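Local coordinates for putative aminooxidase (Propionibacterium acnes, PDB 2B9W), which probably isomerises double bonds of polyunsaturated fatty acids with the help of a bound FAD, on a fold shared with flavin-containing amine oxidases, at residues D32-E37 with P219-V224; A122-G127 with K136-L141; V288-T293 with G356-K361. All coordinates share one frame; numbering follows the deposited sequence.

None of the three contacts touches another, and their centres lie about 22 to 28 Å from the centre of the chain. Contact 1, partly buried, belongs to the dinucleotide-binding fold: it lines the edge of the four-stranded parallel sheet with a loop, largely through backbone bonds, and presents a buried carboxylate to FAD. Contact 2, nested along the chain inside the loop that contact 1 closes, is the buried one, and joins two parts of one loop by a ring pair and a tyrosine-aspartate bond. Contact 3 is a surface contact at an outer strand of the mixed sheet, 359-373, on the opposite side of the chain's centre from contact 2, and combines strand pairing with an exposed salt bridge.

Contact 1 (D32-E37 with P219-V224); sequences DYTILE and PAERNV. With FAD (flavin-adenine dinucleotide), chain E.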
loop_
_atom_site.group_PDB
_atom_site.type_symbol
_atom_site.label_atom_id
_atom_site.label_comp_id
_atom_site.label_asym_id
_atom_site.label_seq_id
_atom_site.Cartn_x
_atom_site.Cartn_y
_atom_site.Cartn_z
ATOM N N ASP A 32 -7.343 -0.588 27.254
ATOM C CA ASP A 32 -6.232 0.274 27.683
ATOM C C ASP A 32 -5.149 0.341 26.607
ATOM O O ASP A 32 -3.979 0.004 26.843
ATOM C CB ASP A 32 -5.672 -0.221 29.022
ATOM C CG ASP A 32 -4.744 0.790 29.705
ATOM O OD1 ASP A 32 -4.357 1.807 29.091
ATOM O OD2 ASP A 32 -4.368 0.540 30.879
ATOM N N TYR A 33 -5.535 0.794 25.420
ATOM C CA TYR A 33 -4.564 1.038 24.349
ATOM C C TYR A 33 -4.338 2.537 24.146
ATOM O O TYR A 33 -5.214 3.360 24.457
ATOM C CB TYR A 33 -5.030 0.401 23.040
ATOM C CG TYR A 33 -6.319 1.003 22.529
ATOM C CD1 TYR A 33 -6.309 2.122 21.696
ATOM C CD2 TYR A 33 -7.538 0.480 22.913
ATOM C CE1 TYR A 33 -7.501 2.682 21.226
ATOM C CE2 TYR A 33 -8.733 1.037 22.467
ATOM C CZ TYR A 33 -8.702 2.147 21.625
ATOM O OH TYR A 33 -9.880 2.688 21.202
ATOM N N THR A 34 -3.180 2.872 23.595
ATOM C CA THR A 34 -2.857 4.220 23.192
ATOM C C THR A 34 -2.233 4.154 21.814
ATOM O O THR A 34 -1.350 3.321 21.571
ATOM C CB THR A 34 -1.874 4.856 24.175
ATOM O OG1 THR A 34 -2.470 4.838 25.470
ATOM C CG2 THR A 34 -1.570 6.299 23.803
ATOM N N ILE A 35 -2.728 4.988 20.905
ATOM C CA ILE A 35 -2.161 5.106 19.578
ATOM C C ILE A 35 -1.307 6.351 19.525
ATOM O O ILE A 35 -1.765 7.455 19.882
ATOM C CB ILE A 35 -3.243 5.162 18.478
ATOM C CG1 ILE A 35 -4.180 3.965 18.601
ATOM C CG2 ILE A 35 -2.562 5.234 17.111
ATOM C CD1 ILE A 35 -5.476 4.053 17.761
ATOM N N LEU A 36 -0.053 6.179 19.120
ATOM C CA LEU A 36 0.890 7.299 19.087
ATOM C C LEU A 36 1.250 7.603 17.640
ATOM O O LEU A 36 1.821 6.754 16.944
ATOM C CB LEU A 36 2.143 6.962 19.890
ATOM C CG LEU A 36 1.976 6.475 21.350
ATOM C CD1 LEU A 36 3.360 6.055 21.926
ATOM C CD2 LEU A 36 1.316 7.513 22.245
ATOM N N GLU A 37 0.922 8.821 17.211
ATOM C CA GLU A 37 1.126 9.285 15.846
ATOM C C GLU A 37 2.069 10.462 15.850
ATOM O O GLU A 37 1.897 11.417 16.636
ATOM C CB GLU A 37 -0.222 9.680 15.219
ATOM C CG GLU A 37 -0.133 10.454 13.909
ATOM C CD GLU A 37 0.590 9.698 12.804
ATOM O OE1 GLU A 37 0.358 8.473 12.673
ATOM O OE2 GLU A 37 1.330 10.354 12.038
ATOM N N PRO A 219 -9.037 7.941 20.800
ATOM C CA PRO A 219 -8.477 8.491 19.559
ATOM C C PRO A 219 -6.976 8.725 19.683
ATOM O O PRO A 219 -6.494 8.974 20.793
ATOM C CB PRO A 219 -9.209 9.824 19.406
ATOM C CG PRO A 219 -10.569 9.581 20.061
ATOM C CD PRO A 219 -10.168 8.745 21.298
ATOM N N ALA A 220 -6.248 8.664 18.558
ATOM C CA ALA A 220 -4.790 8.830 18.540
ATOM C C ALA A 220 -4.264 10.105 19.206
ATOM O O ALA A 220 -4.851 11.190 19.044
ATOM C CB ALA A 220 -4.245 8.766 17.078
ATOM N N GLU A 221 -3.138 9.969 19.915
ATOM C CA GLU A 221 -2.361 11.113 20.347
ATOM C C GLU A 221 -1.494 11.485 19.193
ATOM O O GLU A 221 -0.802 10.632 18.638
ATOM C CB GLU A 221 -1.446 10.790 21.533
ATOM C CG GLU A 221 -2.144 10.262 22.752
ATOM C CD GLU A 221 -1.171 10.054 23.915
ATOM O OE1 GLU A 221 -0.145 10.794 23.991
ATOM O OE2 GLU A 221 -1.439 9.145 24.743
ATOM N N ARG A 222 -1.521 12.755 18.830
ATOM C CA ARG A 222 -0.811 13.248 17.656
ATOM C C ARG A 222 0.408 14.060 18.040
ATOM O O ARG A 222 0.598 14.371 19.227
ATOM C CB ARG A 222 -1.769 14.084 16.832
ATOM C CG ARG A 222 -3.076 13.319 16.596
ATOM C CD ARG A 222 -3.899 14.029 15.600
ATOM N NE ARG A 222 -5.285 13.617 15.587
ATOM C CZ ARG A 222 -6.140 14.072 14.673
ATOM N NH1 ARG A 222 -5.718 14.898 13.723
ATOM N NH2 ARG A 222 -7.388 13.696 14.697
ATOM N N ASN A 223 1.211 14.400 17.036
ATOM C CA ASN A 223 2.451 15.153 17.230
ATOM C C ASN A 223 3.344 14.538 18.316
ATOM O O ASN A 223 3.958 15.258 19.118
ATOM C CB ASN A 223 2.137 16.621 17.587
ATOM C CG ASN A 223 1.186 17.249 16.610
ATOM O OD1 ASN A 223 1.538 17.444 15.462
ATOM N ND2 ASN A 223 -0.031 17.540 17.049
ATOM N N VAL A 224 3.403 13.211 18.337
ATOM C CA VAL A 224 4.204 12.483 19.335
ATOM C C VAL A 224 5.527 12.137 18.701
ATOM O O VAL A 224 5.575 11.344 17.771
ATOM C CB VAL A 224 3.531 11.198 19.785
ATOM C CG1 VAL A 224 4.389 10.469 20.839
ATOM C CG2 VAL A 224 2.109 11.473 20.314
HETATM P PA FAD E . 0.809 4.264 6.663
HETATM O O1A FAD E . -0.457 4.594 5.906
HETATM O O2A FAD E . 2.102 4.639 6.003
HETATM O O5B FAD E . 0.656 4.905 8.136
HETATM C C5B FAD E . 1.698 4.812 9.073
HETATM C C4B FAD E . 1.485 5.873 10.124
HETATM O O4B FAD E . 2.550 5.805 11.021
HETATM C C3B FAD E . 1.454 7.292 9.566
HETATM O O3B FAD E . 0.370 7.974 10.152
HETATM C C2B FAD E . 2.809 7.855 9.963
HETATM O O2B FAD E . 2.807 9.242 10.203
HETATM C C1B FAD E . 3.037 7.082 11.262
HETATM N N9A FAD E . 4.423 6.993 11.718
HETATM C C8A FAD E . 5.549 6.720 10.958
HETATM N N7A FAD E . 6.618 6.726 11.788
HETATM C C5A FAD E . 6.220 6.999 13.053
HETATM C C6A FAD E . 6.920 7.117 14.260
HETATM N N6A FAD E . 8.248 7.279 14.269
HETATM N N1A FAD E . 6.208 7.409 15.403
HETATM C C2A FAD E . 4.833 7.572 15.365
HETATM N N3A FAD E . 4.132 7.444 14.167
HETATM C C4A FAD E . 4.824 7.168 13.025
HETATM N N1 FAD E . -3.934 1.340 -0.968
HETATM C C2 FAD E . -5.083 0.745 -1.452
HETATM O O2 FAD E . -5.659 -0.151 -0.827
HETATM N N3 FAD E . -5.581 1.127 -2.669
HETATM C C4 FAD E . -4.976 2.130 -3.416
HETATM O O4 FAD E . -5.492 2.479 -4.489
HETATM C C4X FAD E . -3.823 2.744 -2.948
HETATM N N5 FAD E . -3.139 3.663 -3.715
HETATM C C5X FAD E . -2.116 4.397 -3.155
HETATM C C6 FAD E . -1.581 5.484 -3.844
HETATM C C7 FAD E . -0.626 6.281 -3.236
HETATM C C7M FAD E . -0.018 7.470 -3.972
HETATM C C8 FAD E . -0.206 5.984 -1.938
HETATM C C8M FAD E . 0.839 6.817 -1.248
HETATM C C9 FAD E . -0.762 4.898 -1.240
HETATM C C9A FAD E . -1.722 4.104 -1.836
HETATM N N10 FAD E . -2.224 2.968 -1.214
HETATM C C10 FAD E . -3.322 2.336 -1.714
HETATM C "C1'" FAD E . -1.524 2.308 -0.080
HETATM C "C2'" FAD E . -2.215 2.594 1.260
HETATM O "O2'" FAD E . -2.436 3.986 1.406
HETATM C "C3'" FAD E . -1.312 2.088 2.405
HETATM O "O3'" FAD E . -0.992 0.724 2.159
HETATM C "C4'" FAD E . -1.953 2.224 3.779
HETATM O "O4'" FAD E . -2.196 3.588 4.104
HETATM C "C5'" FAD E . -0.989 1.554 4.771
HETATM O "O5'" FAD E . -1.415 1.798 6.088
HETATM P P FAD E . -0.363 1.653 7.311
HETATM O O1P FAD E . -1.077 2.099 8.576
HETATM O O2P FAD E . 0.281 0.290 7.394
HETATM O O3P FAD E . 0.823 2.659 6.912
HETATM O O HOH W 1 -4.897 6.463 21.650
#
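The CG2 methyl of I35 lies against the CB of A220, 3.9 Å away, where the loop 219-224 runs along strand 33-36. This strand is the outer one of the parallel sheet of a Rossmann-type dinucleotide-binding fold: strand 9-12 pairs with its other edge, and the loop takes the edge left over. The grip is mostly backbone. E221 N donates to I35 O at 2.9 Å, E37 N returns a bond to E221 O at the same length, and these two bridge L36 to E221. The chain then curls at R222 and N223, so that V224 N can reach E37 O, coming in 24° out of the carbonyl plane. A water continues the pairing at the other end, accepting from I35 N and donating to P219 O.

On the face with T34 and L36, the E221 side chain runs beside L36, both pointing the same way, and its CD stands 3.9 Å from L36 CD2. V224 adds a looser apolar touch through its CG1 to L36 CB.

E37 is the residue of this contact that hydrogen-bonds FAD. Its CG is anti to the backbone N (chi1 168°) and the chain bends at chi2, carrying the carboxylate away from the loop and to the adenosine ribose of FAD. The two oxygens divide the sugar's hydroxyls between them, an arrangement characteristic of the acidic residue ending the second strand in FAD-binding Rossmann folds. A14 N, in the glycine-rich turn after strand 9-12, also binds OE1, and T39 OG1 binds OE2, so the carboxylate is held at both oxygens by protein as well as cofactor. FAD O3B donates to E37 OE1 at 2.6 Å, and FAD O2B to E37 OE2 at 2.6 Å.

Contact 2 (A122-G127 with K136-L141); sequences ATKYQG and KVHEDL
Y125 turns the edge of its ring onto the face of H138, a T-shaped pair with planes at 82° and centroids 5.0 Å apart, tying together two parts of the loop between helices 106-122 and 145-151. The tyrosine's CE1 sits over the centre of the imidazole, 3.6 Å above its plane. The H138 ring is itself fixed from within its own segment: D140 N donates to H138 ND1 within the ring plane, the N-H...N angle a nearly straight 169°, just where the chain enters the 3-10 turn 139-141.

K124 and Y125 are the middle residues of a type I beta turn from T123 to Q126. With chi1 at -178° the K124 chain swings away from its own backbone N and lays CG over the centre of the Y125 ring, 4.0 Å above its plane; the extended chain then follows the tyrosine outward to its hydroxyl, where K124 NZ donates to Y125 OH at 3.1 Å. The same ammonium makes a weak salt bridge to D140.

That carboxylate is largely buried, and F148 and L151 of helix 145-151 pack against its side chain. N152 ND2 is a further partner of the phenol oxygen. Y125 OH donates to D140 OD2 at 2.6 Å, using that oxygen's anti lone pair.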
loop_
_atom_site.group_PDB
_atom_site.type_symbol
_atom_site.label_atom_id
_atom_site.label_comp_id
_atom_site.label_asym_id
_atom_site.label_seq_id
_atom_site.Cartn_x
_atom_site.Cartn_y
_atom_site.Cartn_z
ATOM N N ALA A 122 -6.269 -21.733 -8.461
ATOM C CA ALA A 122 -7.388 -22.462 -7.888
ATOM C C ALA A 122 -6.997 -23.833 -7.368
ATOM O O ALA A 122 -7.682 -24.388 -6.504
ATOM C CB ALA A 122 -8.466 -22.628 -8.918
ATOM N N THR A 123 -5.916 -24.386 -7.921
ATOM C CA THR A 123 -5.522 -25.771 -7.656
ATOM C C THR A 123 -4.132 -25.797 -7.055
ATOM O O THR A 123 -3.955 -25.792 -5.819
ATOM C CB THR A 123 -5.617 -26.633 -8.938
ATOM O OG1 THR A 123 -4.733 -26.125 -9.973
ATOM C CG2 THR A 123 -7.053 -26.655 -9.410
ATOM N N LYS A 124 -3.135 -25.739 -7.904
ATOM C CA LYS A 124 -1.779 -25.884 -7.417
ATOM C C LYS A 124 -1.390 -24.898 -6.315
ATOM O O LYS A 124 -0.639 -25.264 -5.414
ATOM C CB LYS A 124 -0.812 -25.757 -8.584
ATOM C CG LYS A 124 0.639 -25.928 -8.251
ATOM C CD LYS A 124 1.434 -25.754 -9.534
ATOM C CE LYS A 124 2.871 -26.137 -9.371
ATOM N NZ LYS A 124 3.634 -25.555 -10.514
ATOM N N TYR A 125 -1.853 -23.650 -6.396
ATOM C CA TYR A 125 -1.334 -22.601 -5.502
ATOM C C TYR A 125 -2.326 -22.182 -4.443
ATOM O O TYR A 125 -2.190 -21.132 -3.826
ATOM C CB TYR A 125 -0.853 -21.388 -6.303
ATOM C CG TYR A 125 0.290 -21.690 -7.237
ATOM C CD1 TYR A 125 1.529 -22.133 -6.733
ATOM C CD2 TYR A 125 0.155 -21.525 -8.636
ATOM C CE1 TYR A 125 2.590 -22.409 -7.582
ATOM C CE2 TYR A 125 1.242 -21.794 -9.499
ATOM C CZ TYR A 125 2.443 -22.244 -8.958
ATOM O OH TYR A 125 3.510 -22.521 -9.764
ATOM N N GLN A 126 -3.302 -23.054 -4.221
ATOM C CA GLN A 126 -4.346 -22.845 -3.233
ATOM C C GLN A 126 -3.721 -22.364 -1.928
ATOM O O GLN A 126 -2.716 -22.893 -1.509
ATOM C CB GLN A 126 -5.137 -24.137 -3.018
ATOM C CG GLN A 126 -6.624 -23.916 -3.169
ATOM C CD GLN A 126 -7.451 -25.162 -2.911
ATOM O OE1 GLN A 126 -7.070 -26.281 -3.296
ATOM N NE2 GLN A 126 -8.608 -24.971 -2.271
ATOM N N GLY A 127 -4.304 -21.333 -1.318
ATOM C CA GLY A 127 -3.728 -20.709 -0.117
ATOM C C GLY A 127 -2.879 -19.477 -0.408
ATOM O O GLY A 127 -2.513 -18.744 0.514
ATOM N N LYS A 136 3.217 -20.348 5.058
ATOM C CA LYS A 136 4.284 -20.345 4.067
ATOM C C LYS A 136 3.708 -20.641 2.691
ATOM O O LYS A 136 2.963 -21.594 2.515
ATOM C CB LYS A 136 5.391 -21.328 4.447
ATOM C CG LYS A 136 6.540 -21.362 3.438
ATOM C CD LYS A 136 7.829 -21.939 4.040
ATOM C CE LYS A 136 8.036 -23.400 3.741
ATOM N NZ LYS A 136 9.493 -23.801 3.981
ATOM N N VAL A 137 3.990 -19.771 1.727
ATOM C CA VAL A 137 3.409 -19.932 0.394
ATOM C C VAL A 137 4.228 -20.977 -0.387
ATOM O O VAL A 137 5.376 -21.241 -0.059
ATOM C CB VAL A 137 3.398 -18.596 -0.408
ATOM C CG1 VAL A 137 2.473 -17.557 0.276
ATOM C CG2 VAL A 137 4.834 -18.035 -0.606
ATOM N N HIS A 138 3.627 -21.512 -1.439
ATOM C CA HIS A 138 4.348 -22.322 -2.414
ATOM C C HIS A 138 5.666 -21.653 -2.840
ATOM O O HIS A 138 5.734 -20.444 -3.060
ATOM C CB HIS A 138 3.466 -22.605 -3.628
ATOM C CG HIS A 138 3.971 -23.719 -4.481
ATOM N ND1 HIS A 138 5.165 -23.647 -5.162
ATOM C CD2 HIS A 138 3.455 -24.944 -4.747
ATOM C CE1 HIS A 138 5.358 -24.775 -5.822
ATOM N NE2 HIS A 138 4.331 -25.575 -5.591
ATOM N N GLU A 139 6.728 -22.452 -2.926
ATOM C CA GLU A 139 8.060 -21.939 -3.273
ATOM C C GLU A 139 8.064 -21.146 -4.586
ATOM O O GLU A 139 8.813 -20.187 -4.720
ATOM C CB GLU A 139 9.094 -23.106 -3.342
ATOM C CG GLU A 139 8.749 -24.172 -4.389
ATOM C CD GLU A 139 9.812 -25.278 -4.556
ATOM O OE1 GLU A 139 10.878 -25.213 -3.893
ATOM O OE2 GLU A 139 9.564 -26.193 -5.382
ATOM N N ASP A 140 7.224 -21.543 -5.550
ATOM C CA ASP A 140 7.174 -20.834 -6.839
ATOM C C ASP A 140 6.743 -19.381 -6.661
ATOM O O ASP A 140 7.161 -18.532 -7.419
ATOM C CB ASP A 140 6.203 -21.477 -7.815
ATOM C CG ASP A 140 6.589 -22.893 -8.210
ATOM O OD1 ASP A 140 7.711 -23.340 -7.928
ATOM O OD2 ASP A 140 5.715 -23.534 -8.784
ATOM N N LEU A 141 5.928 -19.114 -5.641
ATOM C CA LEU A 141 5.423 -17.746 -5.372
ATOM C C LEU A 141 6.483 -16.838 -4.781
ATOM O O LEU A 141 6.277 -15.631 -4.655
ATOM C CB LEU A 141 4.218 -17.811 -4.439
ATOM C CG LEU A 141 2.977 -18.426 -5.061
ATOM C CD1 LEU A 141 2.013 -18.908 -3.993
ATOM C CD2 LEU A 141 2.315 -17.393 -6.025
HETATM O O HOH W 2 0.606 -21.089 -1.760
#

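Contact 3 (V288-T293 with G356-K361); sequences VKEYPT and GHPVEK
K289 NZ and E360 OE2 form a salt bridge 2.7 Å long at the protein surface. The ammonium meets the oxygen on its anti side, 33° out of the carboxylate plane. The lysine chain is bent at chi3 and chi4 (-75° at the latter), which folds NZ back over the glutamate, and the two side chains cross at about a right angle.

The backbone of the same lysine pairs too: K289 N donates to P358 O at 2.9 Å, and one residue earlier V288 faces V359 as an antiparallel non-hydrogen-bonded pair, V288 CG1 in loose contact with V359 CG2. Here the end of strand 277-288 meets the start of strand 359-373, the outermost strand on this side of the mixed sheet. A classic beta bulge follows, E360 and K361 together facing L287. V359 also packs on helix 341-354, which G356 ends in a Schellman motif.

Beyond the strands, H357 fastens the loop. Its ND1 donates to E290 O at 3.1 Å, close to the ring plane, while the P292 ring lies over one face: a CH-pi contact with P292 CB 13° off the normal. Y313 meets the imidazole too. The E290 side chain crosses P358 at about a right angle, with E290 OE2 3.4 Å from P358 CG.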
loop_
_atom_site.group_PDB
_atom_site.type_symbol
_atom_site.label_atom_id
_atom_site.label_comp_id
_atom_site.label_asym_id
_atom_site.label_seq_id
_atom_site.Cartn_x
_atom_site.Cartn_y
_atom_site.Cartn_z
ATOM N N VAL A 288 -3.797 21.591 -14.862
ATOM C CA VAL A 288 -3.439 21.368 -16.268
ATOM C C VAL A 288 -4.353 22.146 -17.206
ATOM O O VAL A 288 -5.506 22.440 -16.859
ATOM C CB VAL A 288 -3.472 19.836 -16.656
ATOM C CG1 VAL A 288 -2.561 18.987 -15.723
ATOM C CG2 VAL A 288 -4.910 19.258 -16.695
ATOM N N LYS A 289 -3.838 22.475 -18.390
ATOM C CA LYS A 289 -4.683 22.940 -19.516
ATOM C C LYS A 289 -5.020 21.758 -20.423
ATOM O O LYS A 289 -4.404 20.691 -20.337
ATOM C CB LYS A 289 -3.968 24.011 -20.339
ATOM C CG LYS A 289 -3.397 25.145 -19.530
ATOM C CD LYS A 289 -3.009 26.342 -20.429
ATOM C CE LYS A 289 -1.805 27.147 -19.906
ATOM N NZ LYS A 289 -2.098 28.025 -18.727
ATOM N N GLU A 290 -6.008 21.959 -21.289
ATOM C CA GLU A 290 -6.565 20.905 -22.102
ATOM C C GLU A 290 -6.902 19.677 -21.224
ATOM O O GLU A 290 -6.439 18.551 -21.443
ATOM C CB GLU A 290 -5.643 20.591 -23.282
ATOM C CG GLU A 290 -5.220 21.860 -24.030
ATOM C CD GLU A 290 -4.111 21.564 -24.998
ATOM O OE1 GLU A 290 -4.402 20.966 -26.058
ATOM O OE2 GLU A 290 -2.949 21.873 -24.684
ATOM N N TYR A 291 -7.754 19.952 -20.241
ATOM C CA TYR A 291 -8.141 19.005 -19.229
ATOM C C TYR A 291 -8.491 17.673 -19.846
ATOM O O TYR A 291 -9.274 17.612 -20.796
ATOM C CB TYR A 291 -9.373 19.531 -18.482
ATOM C CG TYR A 291 -9.631 18.960 -17.102
ATOM C CD1 TYR A 291 -8.720 19.157 -16.067
ATOM C CD2 TYR A 291 -10.841 18.315 -16.816
ATOM C CE1 TYR A 291 -9.002 18.714 -14.766
ATOM C CE2 TYR A 291 -11.137 17.846 -15.533
ATOM C CZ TYR A 291 -10.217 18.033 -14.512
ATOM O OH TYR A 291 -10.543 17.596 -13.247
ATOM N N PRO A 292 -7.928 16.593 -19.298
ATOM C CA PRO A 292 -8.304 15.249 -19.721
ATOM C C PRO A 292 -9.772 14.976 -19.536
ATOM O O PRO A 292 -10.446 15.636 -18.736
ATOM C CB PRO A 292 -7.491 14.317 -18.815
ATOM C CG PRO A 292 -6.790 15.140 -17.858
ATOM C CD PRO A 292 -6.907 16.595 -18.239
ATOM N N THR A 293 -10.260 13.975 -20.255
ATOM C CA THR A 293 -11.642 13.579 -20.146
ATOM C C THR A 293 -11.787 12.261 -19.434
ATOM O O THR A 293 -12.914 11.794 -19.243
ATOM C CB THR A 293 -12.278 13.449 -21.516
ATOM O OG1 THR A 293 -11.642 12.385 -22.241
ATOM C CG2 THR A 293 -12.144 14.800 -22.286
ATOM N N GLY A 356 -0.855 15.612 -24.039
ATOM C CA GLY A 356 -1.803 16.669 -24.426
ATOM C C GLY A 356 -2.537 17.298 -23.245
ATOM O O GLY A 356 -3.637 17.813 -23.389
ATOM N N HIS A 357 -1.935 17.246 -22.064
ATOM C CA HIS A 357 -2.504 17.873 -20.870
ATOM C C HIS A 357 -1.402 18.694 -20.150
ATOM O O HIS A 357 -0.996 18.370 -19.027
ATOM C CB HIS A 357 -3.093 16.828 -19.911
ATOM C CG HIS A 357 -3.802 15.711 -20.593
ATOM N ND1 HIS A 357 -4.877 15.916 -21.431
ATOM C CD2 HIS A 357 -3.573 14.374 -20.581
ATOM C CE1 HIS A 357 -5.252 14.753 -21.937
ATOM N NE2 HIS A 357 -4.489 13.802 -21.422
ATOM N N PRO A 358 -0.933 19.765 -20.788
ATOM C CA PRO A 358 0.209 20.484 -20.229
ATOM C C PRO A 358 -0.061 21.052 -18.832
ATOM O O PRO A 358 -1.138 21.573 -18.559
ATOM C CB PRO A 358 0.491 21.598 -21.235
ATOM C CG PRO A 358 -0.668 21.614 -22.181
ATOM C CD PRO A 358 -1.431 20.347 -22.039
ATOM N N VAL A 359 0.947 20.924 -17.980
ATOM C CA VAL A 359 0.876 21.312 -16.583
ATOM C C VAL A 359 1.019 22.823 -16.479
ATOM O O VAL A 359 1.975 23.372 -16.995
ATOM C CB VAL A 359 1.971 20.592 -15.760
ATOM C CG1 VAL A 359 1.974 21.062 -14.315
ATOM C CG2 VAL A 359 1.725 19.064 -15.839
ATOM N N GLU A 360 0.044 23.466 -15.848
ATOM C CA GLU A 360 0.059 24.892 -15.524
ATOM C C GLU A 360 0.725 25.119 -14.174
ATOM O O GLU A 360 1.282 26.189 -13.912
ATOM C CB GLU A 360 -1.370 25.475 -15.387
ATOM C CG GLU A 360 -2.271 25.298 -16.533
ATOM C CD GLU A 360 -3.606 26.060 -16.375
ATOM O OE1 GLU A 360 -4.633 25.436 -15.985
ATOM O OE2 GLU A 360 -3.625 27.278 -16.664
ATOM N N LYS A 361 0.623 24.146 -13.284
ATOM C CA LYS A 361 1.061 24.353 -11.903
ATOM C C LYS A 361 1.106 23.028 -11.172
ATOM O O LYS A 361 0.179 22.232 -11.295
ATOM C CB LYS A 361 0.062 25.272 -11.161
ATOM C CG LYS A 361 0.550 25.771 -9.794
ATOM C CD LYS A 361 1.463 26.942 -9.946
ATOM C CE LYS A 361 0.640 28.214 -10.244
ATOM N NZ LYS A 361 1.517 29.356 -10.445
#